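Local coordinates for protein exocyst complex component EXO70 (Saccharomyces cerevisiae, PDB 2PFV) that takes part in the assembly of the exocyst, the complex that tethers secretory vesicles to sites of exocytosis, at residues H408-G413 and V456-D461. Numbering follows the deposited sequence.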
ATOM      1  N   HIS A 408     -38.358  13.920  10.815  1.00 33.13           N
ATOM      2  CA  HIS A 408     -38.238  13.480   9.429  1.00 32.66           C
ATOM      3  C   HIS A 408     -37.542  12.131   9.279  1.00 32.19           C
ATOM      4  O   HIS A 408     -36.894  11.869   8.266  1.00 32.70           O
ATOM      5  CB  HIS A 408     -37.481  14.550   8.643  1.00 32.59           C
ATOM      6  CG  HIS A 408     -38.060  15.922   8.800  1.00 33.63           C
ATOM      7  ND1 HIS A 408     -39.115  16.377   8.040  1.00 34.97           N
ATOM      8  CD2 HIS A 408     -37.790  16.905   9.694  1.00 33.74           C
ATOM      9  CE1 HIS A 408     -39.473  17.577   8.459  1.00 35.00           C
ATOM     10  NE2 HIS A 408     -38.684  17.920   9.463  1.00 34.56           N
ATOM     11  N   LYS A 409     -37.693  11.264  10.271  1.00 31.01           N
ATOM     12  CA  LYS A 409     -37.032   9.963  10.215  1.00 30.45           C
ATOM     13  C   LYS A 409     -37.389   9.135   8.984  1.00 29.25           C
ATOM     14  O   LYS A 409     -36.522   8.497   8.391  1.00 27.94           O
ATOM     15  CB  LYS A 409     -37.303   9.175  11.507  1.00 29.36           C
ATOM     16  CG  LYS A 409     -36.732   9.902  12.732  1.00 31.81           C
ATOM     17  CD  LYS A 409     -36.604   9.046  13.977  1.00 32.19           C
ATOM     18  CE  LYS A 409     -37.939   8.713  14.579  1.00 29.63           C
ATOM     19  NZ  LYS A 409     -38.796   9.915  14.649  1.00 33.66           N
ATOM     20  N   GLN A 410     -38.648   9.163   8.575  1.00 29.67           N
ATOM     21  CA  GLN A 410     -39.052   8.381   7.416  1.00 31.21           C
ATOM     22  C   GLN A 410     -38.302   8.786   6.136  1.00 30.72           C
ATOM     23  O   GLN A 410     -37.717   7.930   5.460  1.00 27.46           O
ATOM     24  CB  GLN A 410     -40.567   8.494   7.201  1.00 31.56           C
ATOM     25  CG  GLN A 410     -41.073   7.661   6.023  1.00 33.53           C
ATOM     26  CD  GLN A 410     -42.589   7.662   5.904  1.00 35.20           C
ATOM     27  OE1 GLN A 410     -43.217   8.715   5.761  1.00 39.84           O
ATOM     28  NE2 GLN A 410     -43.184   6.481   5.956  1.00 33.80           N
ATOM     29  N   ARG A 411     -38.317  10.080   5.813  1.00 28.66           N
ATOM     30  CA  ARG A 411     -37.642  10.576   4.613  1.00 28.86           C
ATOM     31  C   ARG A 411     -36.140  10.386   4.695  1.00 28.25           C
ATOM     32  O   ARG A 411     -35.496   9.975   3.731  1.00 27.09           O
ATOM     33  CB  ARG A 411     -37.947  12.063   4.373  1.00 30.42           C
ATOM     34  CG  ARG A 411     -37.103  12.646   3.250  1.00 32.72           C
ATOM     35  CD  ARG A 411     -37.433  14.089   2.885  1.00 32.08           C
ATOM     36  NE  ARG A 411     -36.599  14.507   1.759  1.00 35.05           N
ATOM     37  CZ  ARG A 411     -36.529  15.746   1.276  1.00 38.18           C
ATOM     38  NH1 ARG A 411     -37.245  16.718   1.822  1.00 36.16           N
ATOM     39  NH2 ARG A 411     -35.742  16.009   0.237  1.00 37.23           N
ATOM     40  N   ILE A 412     -35.579  10.685   5.855  1.00 27.19           N
ATOM     41  CA  ILE A 412     -34.153  10.537   6.043  1.00 25.49           C
ATOM     42  C   ILE A 412     -33.757   9.067   5.923  1.00 25.70           C
ATOM     43  O   ILE A 412     -32.774   8.735   5.259  1.00 24.24           O
ATOM     44  CB  ILE A 412     -33.738  11.102   7.416  1.00 26.59           C
ATOM     45  CG1 ILE A 412     -33.945  12.620   7.420  1.00 28.97           C
ATOM     46  CG2 ILE A 412     -32.289  10.751   7.713  1.00 26.35           C
ATOM     47  CD1 ILE A 412     -33.828  13.268   8.805  1.00 32.10           C
ATOM     48  N   GLY A 413     -34.521   8.188   6.562  1.00 23.98           N
ATOM     49  CA  GLY A 413     -34.213   6.769   6.490  1.00 25.42           C
ATOM     50  C   GLY A 413     -34.129   6.318   5.040  1.00 24.03           C
ATOM     51  O   GLY A 413     -33.199   5.620   4.649  1.00 22.24           O
ATOM     52  N   VAL A 456     -39.625   2.906   9.663  1.00 33.68           N
ATOM     53  CA  VAL A 456     -40.749   2.305  10.381  1.00 36.96           C
ATOM     54  C   VAL A 456     -41.131   3.008  11.702  1.00 35.27           C
ATOM     55  O   VAL A 456     -42.207   2.754  12.250  1.00 33.70           O
ATOM     56  CB  VAL A 456     -40.465   0.791  10.650  1.00 38.98           C
ATOM     57  CG1 VAL A 456     -39.206   0.631  11.456  1.00 41.73           C
ATOM     58  CG2 VAL A 456     -41.623   0.152  11.383  1.00 43.60           C
ATOM     59  N   SER A 457     -40.275   3.907  12.194  1.00 35.73           N
ATOM     60  CA  SER A 457     -40.526   4.606  13.470  1.00 35.69           C
ATOM     61  C   SER A 457     -41.888   5.292  13.615  1.00 32.08           C
ATOM     62  O   SER A 457     -42.562   5.132  14.641  1.00 31.40           O
ATOM     63  CB  SER A 457     -39.432   5.643  13.739  1.00 37.88           C
ATOM     64  OG  SER A 457     -39.573   6.755  12.870  1.00 41.27           O
ATOM     65  N   ASP A 458     -42.288   6.064  12.609  1.00 30.44           N
ATOM     66  CA  ASP A 458     -43.578   6.757  12.653  1.00 31.42           C
ATOM     67  C   ASP A 458     -44.724   5.757  12.816  1.00 30.44           C
ATOM     68  O   ASP A 458     -45.740   6.047  13.451  1.00 30.18           O
ATOM     69  CB  ASP A 458     -43.795   7.594  11.384  1.00 34.86           C
ATOM     70  CG  ASP A 458     -42.791   8.732  11.249  1.00 39.08           C
ATOM     71  OD1 ASP A 458     -42.096   9.040  12.242  1.00 42.43           O
ATOM     72  OD2 ASP A 458     -42.698   9.331  10.152  1.00 42.55           O
ATOM     73  N   TRP A 459     -44.566   4.572  12.246  1.00 28.52           N
ATOM     74  CA  TRP A 459     -45.605   3.567  12.386  1.00 29.31           C
ATOM     75  C   TRP A 459     -45.695   3.125  13.853  1.00 27.45           C
ATOM     76  O   TRP A 459     -46.794   2.970  14.390  1.00 26.58           O
ATOM     77  CB  TRP A 459     -45.324   2.361  11.471  1.00 27.20           C
ATOM     78  CG  TRP A 459     -45.481   2.689  10.015  1.00 28.59           C
ATOM     79  CD1 TRP A 459     -44.502   3.078   9.152  1.00 27.52           C
ATOM     80  CD2 TRP A 459     -46.706   2.701   9.267  1.00 28.25           C
ATOM     81  NE1 TRP A 459     -45.038   3.335   7.908  1.00 29.57           N
ATOM     82  CE2 TRP A 459     -46.391   3.109   7.953  1.00 29.69           C
ATOM     83  CE3 TRP A 459     -48.043   2.403   9.581  1.00 30.72           C
ATOM     84  CZ2 TRP A 459     -47.366   3.227   6.944  1.00 30.96           C
ATOM     85  CZ3 TRP A 459     -49.017   2.521   8.576  1.00 32.04           C
ATOM     86  CH2 TRP A 459     -48.666   2.929   7.275  1.00 29.02           C
ATOM     87  N   ARG A 460     -44.549   2.922  14.497  1.00 28.08           N
ATOM     88  CA  ARG A 460     -44.550   2.520  15.909  1.00 33.47           C
ATOM     89  C   ARG A 460     -45.322   3.544  16.735  1.00 33.20           C
ATOM     90  O   ARG A 460     -46.117   3.177  17.600  1.00 33.91           O
ATOM     91  CB  ARG A 460     -43.135   2.423  16.476  1.00 35.76           C
ATOM     92  CG  ARG A 460     -42.243   1.399  15.843  1.00 38.06           C
ATOM     93  CD  ARG A 460     -41.011   1.200  16.716  1.00 42.38           C
ATOM     94  NE  ARG A 460     -39.965   0.447  16.031  1.00 46.79           N
ATOM     95  CZ  ARG A 460     -39.060   0.989  15.224  1.00 48.37           C
ATOM     96  NH1 ARG A 460     -39.065   2.297  15.000  1.00 47.46           N
ATOM     97  NH2 ARG A 460     -38.147   0.222  14.641  1.00 50.11           N
ATOM     98  N   ASP A 461     -45.093   4.827  16.463  1.00 33.89           N
ATOM     99  CA  ASP A 461     -45.793   5.882  17.196  1.00 35.06           C
ATOM    100  C   ASP A 461     -47.295   5.762  16.994  1.00 36.82           C
ATOM    101  O   ASP A 461     -48.081   5.930  17.932  1.00 36.92           O
ATOM    102  CB  ASP A 461     -45.336   7.267  16.730  1.00 36.81           C
ATOM    103  CG  ASP A 461     -43.890   7.548  17.069  1.00 37.83           C
ATOM    104  OD1 ASP A 461     -43.298   6.765  17.841  1.00 39.38           O
ATOM    105  OD2 ASP A 461     -43.342   8.553  16.570  1.00 39.69           O
TER
HETATM  106  O   HOH W   1     -40.934  11.226   9.379  1.00 36.84           O
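Asp458 OD2 accepts a 2.7 Å hydrogen bond from a water, which in turn accepts the backbone N-H of Gln410 (N to water 3.2 Å). This bridge joins two antiparallel helices, 409-428 and 439-471, in the C-terminal part of the helical Exo70 rod; their short segments run at 157°, with axes 9.3 Å apart. An N-H in the first turn, like that of Gln410, has no carbonyl one turn earlier in the helix to accept it; here the water does, and the carboxylate sits where the helix dipole would probably stabilise its negative charge. Asp458 OD2 also rests against Gln410 CB at 3.7 Å, their closest direct approach.

One residue earlier in each helix, Lys409 lies against Ser457, its CE 3.1 Å from OG. Bends at chi3 (-71°) and chi4 turn the ammonium toward the loop that precedes its helix, where NZ is hydrogen-bonded to the carbonyl oxygens of Asn406 and Ser403. Asp458 OD1, 4.2 Å from NZ, lies beyond salt-bridge range. Ser457 OG is hydrogen-bonded to Tyr454 O, and the nearest Lys409 atom to it is the carbon CE. With an alanine in place of Lys409, the Asn406 and Ser403 carbonyls would probably lose their common donor, and Ser457 OG and CB their contact with CE.

The extended Gln410 side chain instead heads toward helix 482-503, whose Thr503 OG1 is hydrogen-bonded to its NE2. Trp459, packed on Leu499 of that helix and Ile521 of helix 511-536, meets the amide obliquely: the planes are 69° apart, and Gln410 NE2 stops 4.1 Å from Trp459 NE1.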